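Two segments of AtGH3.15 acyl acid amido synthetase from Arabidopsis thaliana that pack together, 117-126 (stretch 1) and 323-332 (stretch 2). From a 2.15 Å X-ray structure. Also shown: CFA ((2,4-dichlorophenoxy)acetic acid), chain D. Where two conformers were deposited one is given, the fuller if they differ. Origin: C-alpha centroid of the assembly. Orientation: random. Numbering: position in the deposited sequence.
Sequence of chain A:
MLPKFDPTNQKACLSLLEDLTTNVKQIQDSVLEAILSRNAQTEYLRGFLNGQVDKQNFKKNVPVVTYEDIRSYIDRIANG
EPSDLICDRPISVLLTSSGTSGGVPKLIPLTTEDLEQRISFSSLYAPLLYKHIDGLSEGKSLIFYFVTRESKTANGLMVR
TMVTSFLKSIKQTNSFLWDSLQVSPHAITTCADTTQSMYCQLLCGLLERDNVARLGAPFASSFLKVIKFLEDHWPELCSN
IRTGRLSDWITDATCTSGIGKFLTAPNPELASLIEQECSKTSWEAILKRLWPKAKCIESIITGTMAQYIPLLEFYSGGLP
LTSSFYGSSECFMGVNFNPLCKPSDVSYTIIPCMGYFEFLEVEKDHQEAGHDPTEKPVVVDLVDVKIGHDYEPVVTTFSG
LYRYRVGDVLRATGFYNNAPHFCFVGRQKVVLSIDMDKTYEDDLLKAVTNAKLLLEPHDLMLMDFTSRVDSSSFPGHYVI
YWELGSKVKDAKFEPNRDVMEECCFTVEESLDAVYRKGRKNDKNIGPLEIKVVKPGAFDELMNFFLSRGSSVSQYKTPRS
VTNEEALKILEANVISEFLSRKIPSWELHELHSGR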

# COMPACT_ATOMS: atom_id res chain seq x y z
N GLN A 117 5.72 5.39 -19.85
CA GLN A 117 6.36 4.08 -19.75
C GLN A 117 5.70 3.20 -18.70
O GLN A 117 5.56 1.98 -18.90
CB GLN A 117 7.85 4.24 -19.45
CG GLN A 117 8.53 2.92 -19.17
CD GLN A 117 10.02 2.97 -19.38
OE1 GLN A 117 10.50 2.84 -20.51
NE2 GLN A 117 10.76 3.16 -18.30
N ARG A 118 5.29 3.78 -17.57
CA ARG A 118 4.65 3.00 -16.52
C ARG A 118 3.28 2.51 -16.96
O ARG A 118 2.87 1.39 -16.63
CB ARG A 118 4.51 3.83 -15.24
CG ARG A 118 5.80 4.06 -14.48
CD ARG A 118 5.53 4.83 -13.20
NE ARG A 118 6.72 5.53 -12.78
CZ ARG A 118 6.93 6.01 -11.56
NH1 ARG A 118 6.01 5.88 -10.61
NH2 ARG A 118 8.07 6.63 -11.30
N ILE A 119 2.54 3.38 -17.64
CA ILE A 119 1.26 3.00 -18.22
C ILE A 119 1.48 1.94 -19.30
O ILE A 119 0.81 0.90 -19.32
CB ILE A 119 0.54 4.24 -18.77
CG1 ILE A 119 -0.05 5.05 -17.61
CG2 ILE A 119 -0.52 3.86 -19.78
CD1 ILE A 119 -0.31 6.47 -17.96
N SER A 120 2.44 2.19 -20.18
CA SER A 120 2.82 1.24 -21.22
C SER A 120 3.10 -0.14 -20.64
O SER A 120 2.53 -1.14 -21.09
CB SER A 120 4.05 1.77 -21.96
OG SER A 120 4.20 1.19 -23.24
N PHE A 121 3.96 -0.21 -19.61
CA PHE A 121 4.28 -1.52 -19.05
C PHE A 121 3.06 -2.16 -18.43
O PHE A 121 2.96 -3.39 -18.40
CB PHE A 121 5.40 -1.44 -18.01
CG PHE A 121 5.74 -2.79 -17.45
CD1 PHE A 121 6.56 -3.67 -18.16
CD2 PHE A 121 5.18 -3.23 -16.27
CE1 PHE A 121 6.83 -4.93 -17.67
CE2 PHE A 121 5.46 -4.49 -15.77
CZ PHE A 121 6.28 -5.34 -16.47
N SER A 122 2.13 -1.35 -17.91
CA SER A 122 0.92 -1.91 -17.31
C SER A 122 0.07 -2.62 -18.35
O SER A 122 -0.59 -3.62 -18.05
CB SER A 122 0.10 -0.80 -16.63
OG SER A 122 -0.72 -1.34 -15.60
N SER A 123 0.05 -2.12 -19.58
CA SER A 123 -0.72 -2.79 -20.62
C SER A 123 0.04 -3.99 -21.15
O SER A 123 -0.58 -4.96 -21.62
CB SER A 123 -1.06 -1.81 -21.75
OG SER A 123 0.06 -1.56 -22.58
N LEU A 124 1.37 -3.95 -21.06
CA LEU A 124 2.16 -5.13 -21.37
C LEU A 124 1.86 -6.27 -20.42
O LEU A 124 1.87 -7.44 -20.82
CB LEU A 124 3.64 -4.77 -21.32
CG LEU A 124 4.61 -5.85 -21.80
CD1 LEU A 124 4.16 -6.33 -23.17
CD2 LEU A 124 6.01 -5.26 -21.89
N TYR A 125 1.56 -5.96 -19.17
CA TYR A 125 1.42 -6.97 -18.14
C TYR A 125 -0.00 -7.51 -18.02
O TYR A 125 -0.19 -8.66 -17.59
CB TYR A 125 1.89 -6.40 -16.79
CG TYR A 125 1.64 -7.31 -15.61
CD1 TYR A 125 2.45 -8.41 -15.36
CD2 TYR A 125 0.59 -7.07 -14.74
CE1 TYR A 125 2.22 -9.26 -14.26
CE2 TYR A 125 0.34 -7.90 -13.66
CZ TYR A 125 1.15 -8.99 -13.42
OH TYR A 125 0.89 -9.81 -12.33
N ALA A 126 -1.02 -6.73 -18.39
CA ALA A 126 -2.40 -7.18 -18.26
C ALA A 126 -2.70 -8.52 -18.96
O ALA A 126 -3.44 -9.33 -18.37
CB ALA A 126 -3.35 -6.08 -18.75
C1 CFA D . 1.81 0.69 -8.48
C2 CFA D . 0.30 0.72 -8.76
C1' CFA D . -1.16 0.65 -10.66
C2' CFA D . -2.16 1.60 -10.50
C3' CFA D . -3.42 1.36 -11.03
C4' CFA D . -3.68 0.19 -11.72
C5' CFA D . -2.68 -0.75 -11.88
CL3 CFA D . -1.84 3.12 -9.62
C6' CFA D . -1.43 -0.52 -11.35
O1 CFA D . 2.56 0.07 -9.27
O2 CFA D . 2.31 1.25 -7.46
O1' CFA D . 0.13 0.85 -10.14
CL4 CFA D . -5.30 -0.13 -12.41
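Stretch 2 323-332: SSFYGSSECF

The most unusual feature of this contact is one arginine holding a turn of stretch 2 by its backbone carbonyls. Both terminal nitrogens of Arg 118 donate to the same acceptor, Ser 329 O, with NH2 to O at 3.0 Å (N-H...O angle 151°) and NH1 to O at 3.2 Å (144°). That oxygen lies at the edge of the guanidinium, near its plane. A weak bond from Arg 118 NH1 to Ser 328 O (3.3 Å, 121°) adds a second carbonyl. A water accepts from Arg 118 NH2 at 3.0 Å and donates to Glu 330 O at 3.0 Å, while Phe 332 N and Cys 331 CA lie over one face of the guanidinium. The CA-to-CB bond of Arg 118 points sideways; its extended chain (chi1 m, chi2 and chi3 t) brings the charged end to the turn.

Stretch 1 is helical throughout. Stretch 2 is extended through Phe 325 and Tyr 326, and farther on Ser 328 N donates to Cys 331 O (2.9 Å) across a turn; Phe 332 is again extended. The nearest CA pairs are Arg 118 CA to Phe 332 CA (6.8 Å), Ser 122 CA to Phe 325 CA (9.4 Å) and Tyr 125 CA to Ser 324 CA (9.4 Å), so the chains run in broadly opposite senses.

Phe 121 CD2 meets Phe 332 CE2 at 3.3 Å, their ring planes inclined at 51°. Farther along, Tyr 125 CD2 approaches Phe 325 CE1 at 3.8 Å, with planes at 65°, and Tyr 125 OH reaches Ser 324 CB at 3.7 Å. Both stretch 2 phenylalanines also touch the ligand: Phe 325 CE2 is 3.7 Å from CFA C6', which lies over its ring face, and Phe 332 CE1 is 3.0 Å from CFA O1, at its ring edge.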

# COMPACT_ATOMS: atom_id res chain seq x y z
N SER A 323 -2.06 -9.50 -5.46
CA SER A 323 -1.18 -8.34 -5.33
C SER A 323 -0.21 -8.45 -6.51
O SER A 323 0.74 -9.25 -6.49
CB SER A 323 -0.47 -8.32 -3.98
OG SER A 323 0.42 -7.22 -3.89
N SER A 324 -0.46 -7.66 -7.54
CA SER A 324 0.22 -7.82 -8.82
C SER A 324 1.45 -6.94 -8.98
O SER A 324 2.28 -7.24 -9.85
CB SER A 324 -0.75 -7.50 -9.96
OG SER A 324 -1.80 -8.44 -9.98
N PHE A 325 1.56 -5.86 -8.22
CA PHE A 325 2.51 -4.80 -8.54
C PHE A 325 3.34 -4.42 -7.34
O PHE A 325 2.82 -4.27 -6.23
CB PHE A 325 1.79 -3.55 -9.05
CG PHE A 325 0.70 -3.82 -10.05
CD1 PHE A 325 1.00 -3.99 -11.39
CD2 PHE A 325 -0.63 -3.88 -9.65
CE1 PHE A 325 0.00 -4.22 -12.33
CE2 PHE A 325 -1.64 -4.11 -10.58
CZ PHE A 325 -1.32 -4.28 -11.92
N TYR A 326 4.64 -4.22 -7.58
CA TYR A 326 5.55 -3.67 -6.57
C TYR A 326 6.15 -2.39 -7.15
O TYR A 326 6.90 -2.44 -8.13
CB TYR A 326 6.64 -4.66 -6.16
CG TYR A 326 7.66 -4.00 -5.26
CD1 TYR A 326 7.28 -3.45 -4.04
CD2 TYR A 326 8.98 -3.90 -5.64
CE1 TYR A 326 8.19 -2.81 -3.22
CE2 TYR A 326 9.91 -3.27 -4.82
CZ TYR A 326 9.52 -2.73 -3.62
OH TYR A 326 10.45 -2.09 -2.83
N GLY A 327 5.81 -1.26 -6.55
CA GLY A 327 6.24 0.03 -7.06
C GLY A 327 6.14 1.12 -6.01
O GLY A 327 5.69 0.89 -4.88
N SER A 328 6.57 2.31 -6.39
CA SER A 328 6.55 3.46 -5.51
C SER A 328 6.48 4.69 -6.39
O SER A 328 6.63 4.59 -7.61
CB SER A 328 7.79 3.51 -4.60
OG SER A 328 8.96 3.68 -5.38
N SER A 329 6.24 5.85 -5.77
CA SER A 329 6.26 7.09 -6.53
C SER A 329 7.55 7.21 -7.31
O SER A 329 7.55 7.64 -8.47
CB SER A 329 6.09 8.30 -5.60
OG SER A 329 4.79 8.31 -5.04
N GLU A 330 8.67 6.79 -6.70
CA GLU A 330 9.99 6.95 -7.29
C GLU A 330 10.23 6.02 -8.48
O GLU A 330 10.96 6.37 -9.42
CB GLU A 330 11.06 6.70 -6.22
CG GLU A 330 11.07 7.73 -5.06
CD GLU A 330 10.31 7.26 -3.82
OE1 GLU A 330 10.63 7.75 -2.71
OE2 GLU A 330 9.41 6.42 -3.97
N CYS A 331 9.64 4.83 -8.45
CA CYS A 331 9.96 3.84 -9.49
C CYS A 331 8.94 2.72 -9.48
O CYS A 331 8.65 2.15 -8.43
CB CYS A 331 11.36 3.26 -9.27
SG CYS A 331 12.05 2.53 -10.76
N PHE A 332 8.41 2.37 -10.65
CA PHE A 332 7.70 1.09 -10.77
C PHE A 332 8.73 -0.02 -10.90
O PHE A 332 9.60 0.05 -11.77
CB PHE A 332 6.78 1.08 -11.99
CG PHE A 332 5.94 -0.15 -12.07
CD1 PHE A 332 5.01 -0.43 -11.07
CD2 PHE A 332 6.08 -1.04 -13.11
CE1 PHE A 332 4.24 -1.58 -11.13
CE2 PHE A 332 5.31 -2.19 -13.17
CZ PHE A 332 4.39 -2.45 -12.19
O HOH W 1 10.74 5.89 -12.40